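Side-chain contacts in dual specificity protein phosphatase 14 (Homo sapiens, PDB 2WGP), which removes phosphate from tyrosine, serine and threonine residues of proteins, inactivates the ERK, JNK and p38 MAP kinases, and dampens T-cell receptor signalling: residues A[32-37]-A[48-53]; A[125-130]-A[158-163]; A[152-157]-A[179-184]. All coordinates share one frame; numbering follows the deposited sequence.

Contact 1: A[32-37]-A[48-53]; sequences SLFLGR and QARGIT
The Phe34 ring packs against Arg50 and Ile52, which both approach it from the same side. The tight part is apolar. Arg50 CB sits over one face of the ring, 4.2 Å from the ring centroid and 28° off the normal. This is a CH-pi contact made at the far end of the ring, where Phe34 CZ is 3.8 Å from Arg50 CB. Ile52 takes the near end obliquely: its CG1 lies 3.8 Å from Phe34 CD2, with CD1 beside it. The ring gets there because CG is anti to the carbonyl carbon, beside the backbone N (chi1 -61°).

Phe34 belongs to strand 33-36 of the central sheet of the protein tyrosine phosphatase fold. Arg50 and Ile52 flank Gly51, where a Schellman motif ends helix 44-49. The motif is closed in part by Gly51 N bonding to Gln48 O at 2.9 Å. With Phe34 cut back to an alanine, the strand would probably leave a gap at the helix end, with Arg50 CB and Ile52 CG1 lacking the ring they pack on.

The looser side belongs to Arg50, which is partly exposed. Its chain runs extended from CG to NE, and CG and CD pass Phe34 CE1. The guanidinium plane stands 63° from the ring plane, so the two do not stack. Instead, NH1 bonds back to Leu46 O in the helix. Ile26 of strand 26-28 touches both Arg50 and Ile52.

Contact 2: A[125-130]-A[158-163]; sequences LMKFHN and IDYERQ
Met126 reaches from helix 116-129 to Tyr160 and Glu161 of helix 151-165. Both are helices of the dual specificity phosphatase catalytic domain, an alpha/beta fold of the protein tyrosine phosphatase family. They run nearly parallel here, with the short axes 22° apart and 10.6 Å from each other at closest approach.

The apolar contacts centre on the thioether. Met126 CE comes to the edge of the Tyr160 ring, near its plane, 3.9 Å from CD2. Met126 SD rests against the aliphatic part of Glu161, 3.7 Å from CB, and the two side chains cross at about a right angle. A bend at the end of the methionine (chi3 -74°) turns CE away from the line of the chain and toward the ring. Leu157 and Leu133 also pack on Met126.

The polar ends find partners beyond the two segments. Tyr160 OH hydrogen-bonds to Asp90, and Lys127 NZ forms salt bridges with Asp90 and Asp94. Asp90 therefore ties both helices to helix 89-101. The buried carboxylate of Glu161 is held by Thr169 OG1 and by the backbone N of Leu133, at the start of helix 133-143.

Lys127 meets Tyr160 with its methylenes rather than its charge. Its chain is extended, with CG anti to the backbone N (chi1 -172°), and it passes the hydroxyl so that Lys127 CD lies 3.3 Å from Tyr160 OH.

Contact 3: A[152-157]-A[179-184]; sequences GFWRQL and IVPDVY
The indole of Trp154 has Pro181 on one face and the hydroxyl of Tyr184 at its edge. Pro181 CG stands over the five-membered ring, 3.4 Å from its centroid and only 7° off the normal. This is a close CH-pi contact. Pro181 CB lies 3.7 Å from Trp154 CD2, one of the two fusion atoms. The same Pro181 CG is also over the centre of the Tyr184 ring, 3.6 Å above its plane. One proline carbon thus serves two aromatic faces. The indole and phenol planes are nearly perpendicular, at 84°, and their meeting is oblique.

At the edge, Trp154 NE1 donates a hydrogen bond to Tyr184 OH over 2.9 Å. The acceptor lies close to the indole plane, and the angle at the hydrogen is 152°, moderately bent. The buried indole N-H is thus satisfied across the contact. Tyr184 OH has a second partner in Pro149 O, so two bonds grip the hydroxyl and fix the end of the phenol. Tyr184 CG is anti to the carbonyl carbon, which turns a face of the ring to Pro181 CG. Farther out, Val183 CG2 touches the six-membered ring obliquely, 4.0 Å from Trp154 CZ2.

Pro181 ends strand 178-181 and is the N-cap residue of helix 182-188. The contact therefore holds the turn from strand to helix against the first half of helix 151-165. Helix 133-143 closes the group: Tyr137 meets Trp154 edge-to-face and also touches Val183 and Tyr184. Met172 of the neighbouring strand 172-175 packs on Pro181, and Leu87 of the second subunit packs on Tyr184.

How the contacts relate
All three contacts are mostly buried, but Arg50 in contact 1 and Lys127 in contact 2 each bring a partly exposed chain to the margin. Contact 1 joins strand 33-36 of the main sheet to the end of helix 44-49, its centre about 27 Å from that of contact 3, on the opposite side of the chain's centre. Contacts 2 and 3 share helix 151-165 and touch where Met126 CE packs on Leu157 O. Their chemistry differs. Contact 1 is a ring packed by aliphatic carbons. Contact 2 is thioether packing whose polar ends bond elsewhere. Contact 3 alone has a hydrogen bond from one segment to the other, and joins strand 178-181 and helix 182-188 to helix 151-165.

Contact 1: A[32-37]-A[48-53]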
loop_
_atom_site.group_PDB
_atom_site.type_symbol
_atom_site.label_atom_id
_atom_site.label_comp_id
_atom_site.label_asym_id
_atom_site.label_seq_id
_atom_site.Cartn_x
_atom_site.Cartn_y
_atom_site.Cartn_z
ATOM N N SER A 32 18.410 -29.765 24.072
ATOM C CA SER A 32 17.025 -30.194 23.973
ATOM C C SER A 32 16.257 -29.555 22.811
ATOM O O SER A 32 15.023 -29.597 22.796
ATOM C CB SER A 32 16.332 -29.844 25.283
ATOM O OG SER A 32 16.164 -28.444 25.357
ATOM N N LEU A 33 16.979 -28.967 21.852
ATOM C CA LEU A 33 16.328 -28.250 20.746
ATOM C C LEU A 33 17.061 -28.492 19.452
ATOM O O LEU A 33 18.281 -28.245 19.346
ATOM C CB LEU A 33 16.212 -26.732 21.016
ATOM C CG LEU A 33 15.613 -25.838 19.915
ATOM C CD1 LEU A 33 14.145 -26.164 19.680
ATOM C CD2 LEU A 33 15.778 -24.348 20.220
ATOM N N PHE A 34 16.290 -28.949 18.463
ATOM C CA PHE A 34 16.788 -29.134 17.123
ATOM C C PHE A 34 15.900 -28.362 16.153
ATOM O O PHE A 34 14.691 -28.180 16.390
ATOM C CB PHE A 34 16.788 -30.611 16.751
ATOM C CG PHE A 34 17.655 -31.454 17.646
ATOM C CD1 PHE A 34 18.932 -31.855 17.223
ATOM C CD2 PHE A 34 17.204 -31.856 18.903
ATOM C CE1 PHE A 34 19.740 -32.642 18.050
ATOM C CE2 PHE A 34 18.022 -32.623 19.733
ATOM C CZ PHE A 34 19.287 -33.007 19.299
ATOM N N LEU A 35 16.502 -27.941 15.047
ATOM C CA LEU A 35 15.815 -27.239 13.970
ATOM C C LEU A 35 15.969 -28.054 12.683
ATOM O O LEU A 35 17.051 -28.603 12.403
ATOM C CB LEU A 35 16.469 -25.871 13.795
ATOM C CG LEU A 35 16.136 -24.918 12.661
ATOM C CD1 LEU A 35 16.882 -23.620 12.832
ATOM C CD2 LEU A 35 16.417 -25.524 11.286
ATOM N N GLY A 36 14.908 -28.124 11.884
ATOM C CA GLY A 36 14.979 -28.890 10.659
ATOM C C GLY A 36 14.020 -28.532 9.538
ATOM O O GLY A 36 13.087 -27.739 9.702
ATOM N N ARG A 37 14.306 -29.150 8.394
ATOM C CA ARG A 37 13.390 -29.284 7.271
ATOM C C ARG A 37 12.336 -30.316 7.543
ATOM O O ARG A 37 12.570 -31.284 8.280
ATOM C CB ARG A 37 14.154 -29.792 6.040
ATOM C CG ARG A 37 15.120 -28.837 5.511
ATOM C CD ARG A 37 15.526 -29.127 4.072
ATOM N NE ARG A 37 16.712 -29.979 3.978
ATOM C CZ ARG A 37 16.745 -31.232 3.516
ATOM N NH1 ARG A 37 15.663 -31.848 3.093
ATOM N NH2 ARG A 37 17.897 -31.883 3.470
ATOM N N GLN A 48 14.635 -40.356 17.070
ATOM C CA GLN A 48 14.890 -41.188 18.261
ATOM C C GLN A 48 16.370 -41.181 18.647
ATOM O O GLN A 48 16.714 -41.072 19.825
ATOM C CB GLN A 48 14.401 -42.621 18.035
ATOM C CG GLN A 48 12.885 -42.740 18.015
ATOM C CD GLN A 48 12.402 -44.185 17.934
ATOM O OE1 GLN A 48 12.870 -44.979 17.097
ATOM N NE2 GLN A 48 11.474 -44.534 18.808
ATOM N N ALA A 49 17.238 -41.239 17.633
ATOM C CA ALA A 49 18.689 -41.188 17.836
ATOM C C ALA A 49 19.114 -39.902 18.563
ATOM O O ALA A 49 20.115 -39.891 19.258
ATOM C CB ALA A 49 19.411 -41.315 16.502
ATOM N N ARG A 50 18.334 -38.833 18.412
ATOM C CA ARG A 50 18.596 -37.541 19.068
ATOM C C ARG A 50 17.812 -37.328 20.357
ATOM O O ARG A 50 17.885 -36.249 20.951
ATOM C CB ARG A 50 18.291 -36.411 18.079
ATOM C CG ARG A 50 19.364 -36.311 17.011
ATOM C CD ARG A 50 18.831 -35.781 15.698
ATOM N NE ARG A 50 19.929 -35.635 14.747
ATOM C CZ ARG A 50 20.524 -36.644 14.112
ATOM N NH1 ARG A 50 20.101 -37.899 14.266
ATOM N NH2 ARG A 50 21.542 -36.386 13.296
ATOM N N GLY A 51 17.047 -38.341 20.772
ATOM C CA GLY A 51 16.208 -38.243 21.962
ATOM C C GLY A 51 15.037 -37.283 21.840
ATOM O O GLY A 51 14.501 -36.824 22.846
ATOM N N ILE A 52 14.620 -37.013 20.607
ATOM C CA ILE A 52 13.508 -36.110 20.323
ATOM C C ILE A 52 12.197 -36.770 20.760
ATOM O O ILE A 52 11.922 -37.931 20.440
ATOM C CB ILE A 52 13.488 -35.655 18.830
ATOM C CG1 ILE A 52 14.683 -34.715 18.560
ATOM C CG2 ILE A 52 12.139 -34.934 18.462
ATOM C CD1 ILE A 52 15.063 -34.545 17.101
ATOM N N THR A 53 11.438 -36.027 21.555
ATOM C CA THR A 53 10.169 -36.486 22.109
ATOM C C THR A 53 8.977 -35.629 21.644
ATOM O O THR A 53 7.825 -36.061 21.735
ATOM C CB THR A 53 10.228 -36.459 23.653
ATOM O OG1 THR A 53 10.556 -35.135 24.091
ATOM C CG2 THR A 53 11.278 -37.458 24.165
#

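Contact 2: A[125-130]-A[158-163]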
loop_
_atom_site.group_PDB
_atom_site.type_symbol
_atom_site.label_atom_id
_atom_site.label_comp_id
_atom_site.label_asym_id
_atom_site.label_seq_id
_atom_site.Cartn_x
_atom_site.Cartn_y
_atom_site.Cartn_z
ATOM N N LEU A 125 15.737 -18.899 22.292
ATOM C CA LEU A 125 17.072 -18.563 22.806
ATOM C C LEU A 125 17.101 -17.229 23.567
ATOM O O LEU A 125 17.721 -17.133 24.622
ATOM C CB LEU A 125 18.097 -18.541 21.671
ATOM C CG LEU A 125 18.495 -19.876 21.018
ATOM C CD1 LEU A 125 19.507 -19.601 19.878
ATOM C CD2 LEU A 125 19.074 -20.873 22.041
ATOM N N MET A 126 16.415 -16.213 23.054
ATOM C CA MET A 126 16.311 -14.949 23.756
ATOM C C MET A 126 15.576 -15.085 25.089
ATOM O O MET A 126 16.048 -14.566 26.117
ATOM C CB MET A 126 15.612 -13.893 22.911
ATOM C CG MET A 126 16.451 -13.362 21.734
ATOM S SD MET A 126 15.784 -11.864 21.048
ATOM C CE MET A 126 14.334 -12.496 20.162
ATOM N N LYS A 127 14.442 -15.784 25.074
ATOM C CA LYS A 127 13.608 -15.891 26.262
ATOM C C LYS A 127 14.217 -16.769 27.345
ATOM O O LYS A 127 14.166 -16.410 28.521
ATOM C CB LYS A 127 12.207 -16.394 25.926
ATOM C CG LYS A 127 11.244 -16.334 27.147
ATOM C CD LYS A 127 9.848 -16.803 26.821
ATOM C CE LYS A 127 8.959 -16.690 28.069
ATOM N NZ LYS A 127 7.532 -16.806 27.722
ATOM N N PHE A 128 14.787 -17.909 26.968
ATOM C CA PHE A 128 15.242 -18.877 27.970
ATOM C C PHE A 128 16.758 -19.038 28.110
ATOM O O PHE A 128 17.204 -19.680 29.054
ATOM C CB PHE A 128 14.572 -20.234 27.723
ATOM C CG PHE A 128 13.138 -20.261 28.133
ATOM C CD1 PHE A 128 12.793 -20.301 29.490
ATOM C CD2 PHE A 128 12.127 -20.225 27.178
ATOM C CE1 PHE A 128 11.478 -20.310 29.879
ATOM C CE2 PHE A 128 10.822 -20.248 27.555
ATOM C CZ PHE A 128 10.487 -20.290 28.914
ATOM N N HIS A 129 17.541 -18.441 27.205
ATOM C CA HIS A 129 18.996 -18.457 27.318
ATOM C C HIS A 129 19.629 -17.068 27.524
ATOM O O HIS A 129 20.838 -16.932 27.478
ATOM C CB HIS A 129 19.594 -19.221 26.135
ATOM C CG HIS A 129 19.345 -20.685 26.221
ATOM N ND1 HIS A 129 20.270 -21.560 26.747
ATOM C CD2 HIS A 129 18.242 -21.421 25.952
ATOM C CE1 HIS A 129 19.763 -22.780 26.757
ATOM N NE2 HIS A 129 18.533 -22.723 26.282
ATOM N N ASN A 130 18.801 -16.048 27.729
ATOM C CA ASN A 130 19.256 -14.705 28.095
ATOM C C ASN A 130 20.296 -14.119 27.134
ATOM O O ASN A 130 21.295 -13.540 27.527
ATOM C CB ASN A 130 19.777 -14.702 29.540
ATOM C CG ASN A 130 19.740 -13.319 30.172
ATOM O OD1 ASN A 130 18.811 -12.547 29.927
ATOM N ND2 ASN A 130 20.744 -13.007 30.998
ATOM N N ILE A 158 12.513 -8.312 16.464
ATOM C CA ILE A 158 13.061 -7.060 17.009
ATOM C C ILE A 158 12.128 -6.492 18.078
ATOM O O ILE A 158 12.582 -6.059 19.129
ATOM C CB ILE A 158 13.342 -5.997 15.917
ATOM C CG1 ILE A 158 14.577 -6.387 15.097
ATOM C CG2 ILE A 158 13.562 -4.596 16.573
ATOM C CD1 ILE A 158 14.723 -5.667 13.706
ATOM N N ASP A 159 10.823 -6.508 17.798
ATOM C CA ASP A 159 9.824 -6.110 18.797
ATOM C C ASP A 159 9.902 -6.994 20.037
ATOM O O ASP A 159 9.900 -6.483 21.144
ATOM C CB ASP A 159 8.392 -6.108 18.213
ATOM C CG ASP A 159 7.392 -5.427 19.146
ATOM O OD1 ASP A 159 6.985 -6.056 20.139
ATOM O OD2 ASP A 159 7.030 -4.256 18.908
ATOM N N TYR A 160 9.984 -8.310 19.846
ATOM C CA TYR A 160 10.053 -9.269 20.959
ATOM C C TYR A 160 11.321 -9.077 21.787
ATOM O O TYR A 160 11.268 -9.093 23.018
ATOM C CB TYR A 160 9.997 -10.691 20.426
ATOM C CG TYR A 160 9.816 -11.785 21.462
ATOM C CD1 TYR A 160 8.720 -11.777 22.345
ATOM C CD2 TYR A 160 10.708 -12.861 21.522
ATOM C CE1 TYR A 160 8.521 -12.799 23.250
ATOM C CE2 TYR A 160 10.537 -13.874 22.448
ATOM C CZ TYR A 160 9.438 -13.841 23.301
ATOM O OH TYR A 160 9.278 -14.872 24.171
ATOM N N GLU A 161 12.449 -8.850 21.104
ATOM C CA GLU A 161 13.699 -8.515 21.794
ATOM C C GLU A 161 13.530 -7.277 22.677
ATOM O O GLU A 161 13.968 -7.265 23.831
ATOM C CB GLU A 161 14.832 -8.274 20.813
ATOM C CG GLU A 161 16.196 -8.071 21.558
ATOM C CD GLU A 161 17.338 -7.595 20.694
ATOM O OE1 GLU A 161 17.096 -7.003 19.626
ATOM O OE2 GLU A 161 18.516 -7.831 21.103
ATOM N N ARG A 162 12.889 -6.239 22.133
ATOM C CA ARG A 162 12.653 -5.002 22.885
ATOM C C ARG A 162 11.758 -5.256 24.104
ATOM O O ARG A 162 11.991 -4.676 25.174
ATOM C CB ARG A 162 12.037 -3.907 22.000
ATOM C CG ARG A 162 12.958 -3.317 20.908
ATOM C CD ARG A 162 12.135 -2.447 19.896
ATOM N NE ARG A 162 11.719 -1.176 20.517
ATOM C CZ ARG A 162 10.509 -0.604 20.430
ATOM N NH1 ARG A 162 9.518 -1.154 19.740
ATOM N NH2 ARG A 162 10.295 0.539 21.050
ATOM N N GLN A 163 10.745 -6.115 23.946
ATOM C CA GLN A 163 9.873 -6.506 25.062
ATOM C C GLN A 163 10.699 -7.217 26.170
ATOM O O GLN A 163 10.513 -6.979 27.365
ATOM C CB GLN A 163 8.761 -7.455 24.597
ATOM C CG GLN A 163 7.731 -6.884 23.637
ATOM C CD GLN A 163 6.771 -7.973 23.124
ATOM O OE1 GLN A 163 6.186 -8.690 23.931
ATOM N NE2 GLN A 163 6.664 -8.135 21.794
#

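Contact 3: A[152-157]-A[179-184]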
loop_
_atom_site.group_PDB
_atom_site.type_symbol
_atom_site.label_atom_id
_atom_site.label_comp_id
_atom_site.label_asym_id
_atom_site.label_seq_id
_atom_site.Cartn_x
_atom_site.Cartn_y
_atom_site.Cartn_z
ATOM N N GLY A 152 9.645 -9.639 7.581
ATOM C CA GLY A 152 8.548 -9.450 8.540
ATOM C C GLY A 152 8.800 -10.170 9.855
ATOM O O GLY A 152 8.573 -9.624 10.964
ATOM N N PHE A 153 9.322 -11.389 9.745
ATOM C CA PHE A 153 9.736 -12.142 10.911
ATOM C C PHE A 153 10.810 -11.376 11.699
ATOM O O PHE A 153 10.776 -11.364 12.927
ATOM C CB PHE A 153 10.229 -13.552 10.521
ATOM C CG PHE A 153 9.143 -14.491 9.990
ATOM C CD1 PHE A 153 9.488 -15.773 9.571
ATOM C CD2 PHE A 153 7.804 -14.130 9.944
ATOM C CE1 PHE A 153 8.536 -16.667 9.109
ATOM C CE2 PHE A 153 6.826 -15.027 9.471
ATOM C CZ PHE A 153 7.197 -16.295 9.051
ATOM N N TRP A 154 11.781 -10.785 11.003
ATOM C CA TRP A 154 12.757 -9.892 11.622
ATOM C C TRP A 154 12.124 -8.723 12.394
ATOM O O TRP A 154 12.511 -8.488 13.528
ATOM C CB TRP A 154 13.795 -9.395 10.604
ATOM C CG TRP A 154 14.931 -10.348 10.484
ATOM C CD1 TRP A 154 15.182 -11.187 9.455
ATOM C CD2 TRP A 154 15.965 -10.570 11.449
ATOM N NE1 TRP A 154 16.312 -11.921 9.702
ATOM C CE2 TRP A 154 16.810 -11.570 10.928
ATOM C CE3 TRP A 154 16.255 -10.025 12.712
ATOM C CZ2 TRP A 154 17.940 -12.036 11.615
ATOM C CZ3 TRP A 154 17.393 -10.480 13.385
ATOM C CH2 TRP A 154 18.215 -11.473 12.832
ATOM N N ARG A 155 11.190 -7.997 11.784
ATOM C CA ARG A 155 10.433 -6.934 12.493
ATOM C C ARG A 155 9.828 -7.475 13.795
ATOM O O ARG A 155 9.929 -6.856 14.846
ATOM C CB ARG A 155 9.325 -6.330 11.626
ATOM C CG ARG A 155 9.818 -5.533 10.448
ATOM C CD ARG A 155 8.695 -4.713 9.795
ATOM N NE ARG A 155 7.669 -5.522 9.124
ATOM C CZ ARG A 155 7.713 -5.976 7.862
ATOM N NH1 ARG A 155 8.760 -5.739 7.071
ATOM N NH2 ARG A 155 6.692 -6.687 7.397
ATOM N N GLN A 156 9.275 -8.674 13.722
ATOM C CA GLN A 156 8.598 -9.260 14.871
ATOM C C GLN A 156 9.591 -9.689 15.941
ATOM O O GLN A 156 9.355 -9.468 17.134
ATOM C CB GLN A 156 7.692 -10.413 14.418
ATOM C CG GLN A 156 6.536 -9.966 13.518
ATOM C CD GLN A 156 5.645 -11.103 13.056
ATOM O OE1 GLN A 156 5.133 -11.871 13.881
ATOM N NE2 GLN A 156 5.410 -11.195 11.732
ATOM N N LEU A 157 10.716 -10.290 15.527
ATOM C CA LEU A 157 11.798 -10.635 16.470
ATOM C C LEU A 157 12.369 -9.416 17.194
ATOM O O LEU A 157 12.693 -9.490 18.385
ATOM C CB LEU A 157 12.947 -11.344 15.734
ATOM C CG LEU A 157 12.704 -12.808 15.378
ATOM C CD1 LEU A 157 13.761 -13.288 14.428
ATOM C CD2 LEU A 157 12.596 -13.689 16.629
ATOM N N ILE A 179 14.166 -2.989 2.559
ATOM C CA ILE A 179 14.394 -2.848 3.982
ATOM C C ILE A 179 14.724 -4.232 4.526
ATOM O O ILE A 179 13.985 -5.186 4.295
ATOM C CB ILE A 179 13.171 -2.260 4.698
ATOM C CG1 ILE A 179 12.947 -0.809 4.239
ATOM C CG2 ILE A 179 13.368 -2.297 6.236
ATOM C CD1 ILE A 179 11.496 -0.294 4.354
ATOM N N VAL A 180 15.831 -4.343 5.253
ATOM C CA VAL A 180 16.273 -5.631 5.784
ATOM C C VAL A 180 16.890 -5.406 7.155
ATOM O O VAL A 180 17.357 -4.288 7.439
ATOM C CB VAL A 180 17.338 -6.292 4.838
ATOM C CG1 VAL A 180 16.703 -6.680 3.503
ATOM C CG2 VAL A 180 18.588 -5.332 4.630
ATOM N N PRO A 181 16.958 -6.462 7.987
ATOM C CA PRO A 181 17.785 -6.301 9.172
ATOM C C PRO A 181 19.233 -5.945 8.796
ATOM O O PRO A 181 19.784 -6.447 7.792
ATOM C CB PRO A 181 17.719 -7.673 9.851
ATOM C CG PRO A 181 17.414 -8.630 8.709
ATOM C CD PRO A 181 16.501 -7.855 7.809
ATOM N N ASP A 182 19.855 -5.112 9.622
ATOM C CA ASP A 182 21.248 -4.708 9.369
ATOM C C ASP A 182 22.228 -5.868 9.152
ATOM O O ASP A 182 23.174 -5.722 8.376
ATOM C CB ASP A 182 21.780 -3.687 10.398
ATOM C CG ASP A 182 21.582 -4.093 11.858
ATOM O OD1 ASP A 182 21.496 -5.285 12.201
ATOM O OD2 ASP A 182 21.568 -3.171 12.698
ATOM N N VAL A 183 21.997 -7.012 9.810
ATOM C CA VAL A 183 22.858 -8.185 9.623
ATOM C C VAL A 183 22.925 -8.662 8.163
ATOM O O VAL A 183 23.986 -9.084 7.702
ATOM C CB VAL A 183 22.497 -9.373 10.567
ATOM C CG1 VAL A 183 22.884 -9.035 12.047
ATOM C CG2 VAL A 183 21.033 -9.762 10.459
ATOM N N TYR A 184 21.827 -8.551 7.434
ATOM C CA TYR A 184 21.798 -8.943 6.019
ATOM C C TYR A 184 22.598 -7.959 5.171
ATOM O O TYR A 184 23.275 -8.350 4.226
ATOM C CB TYR A 184 20.375 -9.009 5.482
ATOM C CG TYR A 184 19.526 -10.177 5.971
ATOM C CD1 TYR A 184 20.012 -11.115 6.894
ATOM C CD2 TYR A 184 18.215 -10.327 5.513
ATOM C CE1 TYR A 184 19.218 -12.149 7.340
ATOM C CE2 TYR A 184 17.419 -11.338 5.943
ATOM C CZ TYR A 184 17.915 -12.261 6.869
ATOM O OH TYR A 184 17.126 -13.307 7.303
#